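Local atomic coordinates of hypothetical protein ST1066 (Sulfolobus tokodaii, PDB entry 2PJZ), a protein that probably binds and hydrolyses ATP as the nucleotide-binding subunit of an ABC transporter, putatively one for cobalt. Residues A[26-37]-A[171-182]. Sequence-based numbering, arbitrary orientation.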
loop_
_atom_site.group_PDB
_atom_site.type_symbol
_atom_site.label_atom_id
_atom_site.label_comp_id
_atom_site.label_asym_id
_atom_site.label_seq_id
_atom_site.Cartn_x
_atom_site.Cartn_y
_atom_site.Cartn_z
ATOM N N LEU A 26 -12.126 0.316 8.033
ATOM C CA LEU A 26 -11.532 -0.866 7.427
ATOM C C LEU A 26 -11.097 -1.836 8.529
ATOM O O LEU A 26 -10.534 -1.393 9.524
ATOM C CB LEU A 26 -10.289 -0.480 6.598
ATOM C CG LEU A 26 -9.461 -1.602 5.967
ATOM C CD1 LEU A 26 -10.251 -2.253 4.855
ATOM C CD2 LEU A 26 -8.125 -1.098 5.438
ATOM N N GLU A 27 -11.288 -3.146 8.332
ATOM C CA GLU A 27 -10.667 -4.134 9.237
ATOM C C GLU A 27 -9.946 -5.119 8.359
ATOM O O GLU A 27 -10.511 -5.594 7.348
ATOM C CB GLU A 27 -11.697 -4.839 10.192
ATOM C CG GLU A 27 -12.338 -3.830 11.124
ATOM C CD GLU A 27 -13.080 -4.360 12.324
ATOM O OE1 GLU A 27 -13.387 -5.573 12.351
ATOM O OE2 GLU A 27 -13.343 -3.521 13.244
ATOM N N VAL A 28 -8.687 -5.375 8.697
ATOM C CA VAL A 28 -7.849 -6.310 7.956
ATOM C C VAL A 28 -7.292 -7.323 8.941
ATOM O O VAL A 28 -6.696 -6.939 9.954
ATOM C CB VAL A 28 -6.659 -5.592 7.293
ATOM C CG1 VAL A 28 -5.781 -6.600 6.556
ATOM C CG2 VAL A 28 -7.168 -4.556 6.301
ATOM N N ASN A 29 -7.467 -8.608 8.654
ATOM C CA ASN A 29 -6.793 -9.599 9.497
ATOM C C ASN A 29 -6.327 -10.790 8.695
ATOM O O ASN A 29 -7.089 -11.305 7.871
ATOM C CB ASN A 29 -7.678 -10.049 10.653
ATOM C CG ASN A 29 -8.906 -10.782 10.208
ATOM O OD1 ASN A 29 -9.885 -10.167 9.810
ATOM N ND2 ASN A 29 -8.884 -12.122 10.321
ATOM N N GLY A 30 -5.089 -11.205 8.941
ATOM C CA GLY A 30 -4.596 -12.506 8.485
ATOM C C GLY A 30 -4.266 -12.554 7.003
ATOM O O GLY A 30 -3.999 -13.643 6.457
ATOM N N GLU A 31 -4.226 -11.393 6.346
ATOM C CA GLU A 31 -4.042 -11.346 4.880
ATOM C C GLU A 31 -3.549 -9.940 4.530
ATOM O O GLU A 31 -3.758 -9.018 5.311
ATOM C CB GLU A 31 -5.367 -11.619 4.139
ATOM C CG GLU A 31 -6.454 -10.546 4.320
ATOM C CD GLU A 31 -7.779 -10.924 3.683
ATOM O OE1 GLU A 31 -7.775 -11.412 2.536
ATOM O OE2 GLU A 31 -8.824 -10.746 4.332
ATOM N N LYS A 32 -2.919 -9.791 3.364
ATOM C CA LYS A 32 -2.631 -8.454 2.789
ATOM C C LYS A 32 -3.782 -8.007 1.929
ATOM O O LYS A 32 -4.345 -8.804 1.193
ATOM C CB LYS A 32 -1.389 -8.508 1.905
ATOM C CG LYS A 32 -0.085 -8.597 2.675
ATOM C CD LYS A 32 1.098 -8.804 1.699
ATOM C CE LYS A 32 1.771 -10.174 1.884
ATOM N NZ LYS A 32 1.162 -11.392 1.150
ATOM N N VAL A 33 -4.177 -6.743 2.027
ATOM C CA VAL A 33 -5.169 -6.239 1.081
ATOM C C VAL A 33 -4.503 -5.093 0.310
ATOM O O VAL A 33 -3.526 -4.482 0.795
ATOM C CB VAL A 33 -6.492 -5.803 1.745
ATOM C CG1 VAL A 33 -7.118 -6.984 2.532
ATOM C CG2 VAL A 33 -6.294 -4.542 2.656
ATOM N N ILE A 34 -5.015 -4.818 -0.876
ATOM C CA ILE A 34 -4.463 -3.753 -1.694
ATOM C C ILE A 34 -5.447 -2.599 -1.742
ATOM O O ILE A 34 -6.648 -2.801 -1.911
ATOM C CB ILE A 34 -4.161 -4.259 -3.141
ATOM C CG1 ILE A 34 -3.120 -5.375 -3.094
ATOM C CG2 ILE A 34 -3.678 -3.088 -4.054
ATOM C CD1 ILE A 34 -3.055 -6.190 -4.392
ATOM N N ILE A 35 -4.957 -1.380 -1.551
ATOM C CA ILE A 35 -5.844 -0.246 -1.651
ATOM C C ILE A 35 -5.409 0.441 -2.931
ATOM O O ILE A 35 -4.226 0.778 -3.074
ATOM C CB ILE A 35 -5.685 0.720 -0.444
ATOM C CG1 ILE A 35 -6.194 0.042 0.842
ATOM C CG2 ILE A 35 -6.444 2.044 -0.713
ATOM C CD1 ILE A 35 -6.073 0.966 2.100
ATOM N N LEU A 36 -6.369 0.595 -3.857
ATOM C CA LEU A 36 -6.098 1.171 -5.179
ATOM C C LEU A 36 -6.678 2.543 -5.212
ATOM O O LEU A 36 -7.810 2.749 -4.822
ATOM C CB LEU A 36 -6.782 0.355 -6.304
ATOM C CG LEU A 36 -6.342 -1.069 -6.516
ATOM C CD1 LEU A 36 -7.289 -1.763 -7.529
ATOM C CD2 LEU A 36 -4.859 -1.084 -6.984
ATOM N N GLY A 37 -5.906 3.518 -5.643
ATOM C CA GLY A 37 -6.499 4.850 -5.704
ATOM C C GLY A 37 -5.619 5.680 -6.599
ATOM O O GLY A 37 -4.420 5.435 -6.649
ATOM N N ILE A 171 7.328 -9.908 -1.157
ATOM C CA ILE A 171 6.097 -9.307 -0.625
ATOM C C ILE A 171 5.096 -10.418 -0.334
ATOM O O ILE A 171 4.415 -10.406 0.687
ATOM C CB ILE A 171 5.531 -8.222 -1.621
ATOM C CG1 ILE A 171 6.442 -6.991 -1.600
ATOM C CG2 ILE A 171 4.054 -7.856 -1.309
ATOM C CD1 ILE A 171 6.167 -5.938 -2.677
ATOM N N LYS A 172 5.018 -11.404 -1.221
ATOM C CA LYS A 172 4.051 -12.479 -1.052
ATOM C C LYS A 172 4.463 -13.477 0.028
ATOM O O LYS A 172 3.602 -14.038 0.724
ATOM C CB LYS A 172 3.710 -13.118 -2.404
ATOM C CG LYS A 172 3.041 -12.080 -3.367
ATOM C CD LYS A 172 3.036 -12.538 -4.849
ATOM C CE LYS A 172 1.947 -13.544 -5.154
ATOM N NZ LYS A 172 1.943 -13.803 -6.646
ATOM N N GLU A 173 5.774 -13.650 0.200
ATOM C CA GLU A 173 6.312 -14.611 1.167
ATOM C C GLU A 173 6.366 -14.079 2.598
ATOM O O GLU A 173 6.115 -14.833 3.550
ATOM C CB GLU A 173 7.696 -15.091 0.735
ATOM C CG GLU A 173 8.399 -15.940 1.802
ATOM C CD GLU A 173 9.670 -16.572 1.312
ATOM O OE1 GLU A 173 10.220 -16.077 0.289
ATOM O OE2 GLU A 173 10.119 -17.564 1.959
ATOM N N TYR A 174 6.668 -12.790 2.747
ATOM C CA TYR A 174 6.840 -12.183 4.066
ATOM C C TYR A 174 5.715 -11.187 4.434
ATOM O O TYR A 174 4.985 -10.676 3.556
ATOM C CB TYR A 174 8.236 -11.547 4.159
ATOM C CG TYR A 174 9.341 -12.575 4.052
ATOM C CD1 TYR A 174 9.660 -13.385 5.141
ATOM C CD2 TYR A 174 10.036 -12.774 2.854
ATOM C CE1 TYR A 174 10.658 -14.349 5.054
ATOM C CE2 TYR A 174 11.056 -13.750 2.754
ATOM C CZ TYR A 174 11.352 -14.528 3.862
ATOM O OH TYR A 174 12.342 -15.494 3.814
ATOM N N GLY A 175 5.541 -10.943 5.731
ATOM C CA GLY A 175 4.398 -10.148 6.238
ATOM C C GLY A 175 3.015 -10.697 5.867
ATOM O O GLY A 175 2.374 -10.195 4.963
ATOM N N LYS A 176 2.510 -11.680 6.595
ATOM C CA LYS A 176 1.241 -12.260 6.211
ATOM C C LYS A 176 0.082 -11.281 6.160
ATOM O O LYS A 176 -0.767 -11.410 5.275
ATOM C CB LYS A 176 0.865 -13.442 7.111
ATOM C CG LYS A 176 -0.456 -14.123 6.675
ATOM C CD LYS A 176 -0.751 -15.395 7.461
ATOM C CE LYS A 176 -1.470 -15.094 8.755
ATOM N NZ LYS A 176 -1.746 -16.412 9.422
ATOM N N GLU A 177 0.040 -10.315 7.079
ATOM C CA GLU A 177 -1.103 -9.393 7.148
ATOM C C GLU A 177 -0.601 -7.992 6.788
ATOM O O GLU A 177 0.551 -7.640 7.081
ATOM C CB GLU A 177 -1.655 -9.355 8.573
ATOM C CG GLU A 177 -2.768 -8.321 8.872
ATOM C CD GLU A 177 -3.236 -8.452 10.309
ATOM O OE1 GLU A 177 -3.656 -9.581 10.705
ATOM O OE2 GLU A 177 -3.183 -7.439 11.047
ATOM N N GLY A 178 -1.462 -7.196 6.175
ATOM C CA GLY A 178 -1.109 -5.787 6.009
ATOM C C GLY A 178 -1.814 -5.136 4.862
ATOM O O GLY A 178 -2.850 -5.616 4.370
ATOM N N ILE A 179 -1.262 -4.003 4.441
ATOM C CA ILE A 179 -1.936 -3.164 3.457
ATOM C C ILE A 179 -0.865 -2.746 2.487
ATOM O O ILE A 179 0.212 -2.309 2.887
ATOM C CB ILE A 179 -2.590 -1.908 4.119
ATOM C CG1 ILE A 179 -3.806 -2.315 4.969
ATOM C CG2 ILE A 179 -3.057 -0.876 3.017
ATOM C CD1 ILE A 179 -4.258 -1.176 5.913
ATOM N N LEU A 180 -1.157 -2.895 1.193
ATOM C CA LEU A 180 -0.254 -2.461 0.147
ATOM C C LEU A 180 -1.012 -1.386 -0.610
ATOM O O LEU A 180 -2.112 -1.641 -1.049
ATOM C CB LEU A 180 0.050 -3.628 -0.807
ATOM C CG LEU A 180 1.104 -3.411 -1.909
ATOM C CD1 LEU A 180 1.660 -4.766 -2.403
ATOM C CD2 LEU A 180 0.539 -2.602 -3.101
ATOM N N VAL A 181 -0.433 -0.197 -0.777
ATOM C CA VAL A 181 -1.128 0.830 -1.533
ATOM C C VAL A 181 -0.439 1.125 -2.863
ATOM O O VAL A 181 0.779 1.178 -2.927
ATOM C CB VAL A 181 -1.362 2.164 -0.732
ATOM C CG1 VAL A 181 -1.934 1.881 0.671
ATOM C CG2 VAL A 181 -0.112 2.992 -0.630
ATOM N N THR A 182 -1.244 1.341 -3.910
ATOM C CA THR A 182 -0.700 1.598 -5.250
ATOM C C THR A 182 -1.694 2.251 -6.179
ATOM O O THR A 182 -2.918 2.058 -6.043
ATOM C CB THR A 182 -0.162 0.292 -5.915
ATOM O OG1 THR A 182 0.530 0.630 -7.133
ATOM C CG2 THR A 182 -1.321 -0.685 -6.210
#
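Two torsions bring Glu-177 to the turn at Gly-30: its CG stands opposite the backbone N (chi1 174°) and the chain runs on extended (chi2 178°), which carries the carboxylate beside the loop joining strands 26-28 and 32-36. There OE1 accepts a hydrogen bond from the backbone N of Gly-30, N to OE1 2.8 Å, nearly straight and meeting the oxygen on its anti side, 30° out of the carboxylate plane. OE2 is held by the N of Met-1; with both oxygens engaged, rotation of the group should be restricted. With an alanine in this place, the Gly-30 amide and the Met-1 nitrogen would probably lose this acceptor, and the turn its side-chain tie to strand 177-182. Lys-32, bent at chi3 and chi4, lays its CD, CE and NZ among the carbonyls of Gly-175 and the C-terminal end of helix 161-173 without hydrogen-bonding to them; NZ is hydrogen-bonded to the hydroxyl of Tyr-194. The strands pair in parallel from Gly-178 N to Glu-31 O onward, with hydrogen bonds such as Val-33 N to Gly-178 O and Leu-180 N to Val-33 O, both 2.9 Å, ending in a weak one from Gly-37 N to Thr-182 O. On the face carrying Val-33 and Val-181, the side chains of Ile-35 and Ile-179 cross at an angle, CD1 of Ile-35 touching CG2 of Ile-179 at 3.7 Å; Leu-26, from the neighbouring antiparallel sheet, meets Ile-179 tip to tip, CD2 to CD1 3.9 Å. On the face carrying Ile-34 and Leu-180, Leu-36 CD2 lies alongside Thr-182 CG2 at 3.6 Å. The pair forms the middle of the mixed P-loop NTPase sheet, between strands 149-153 and 195-200. Gly-37 opens what is probably the Walker A loop leading into helix 43-50, whose Leu-47 packs on Ile-179 and Val-181.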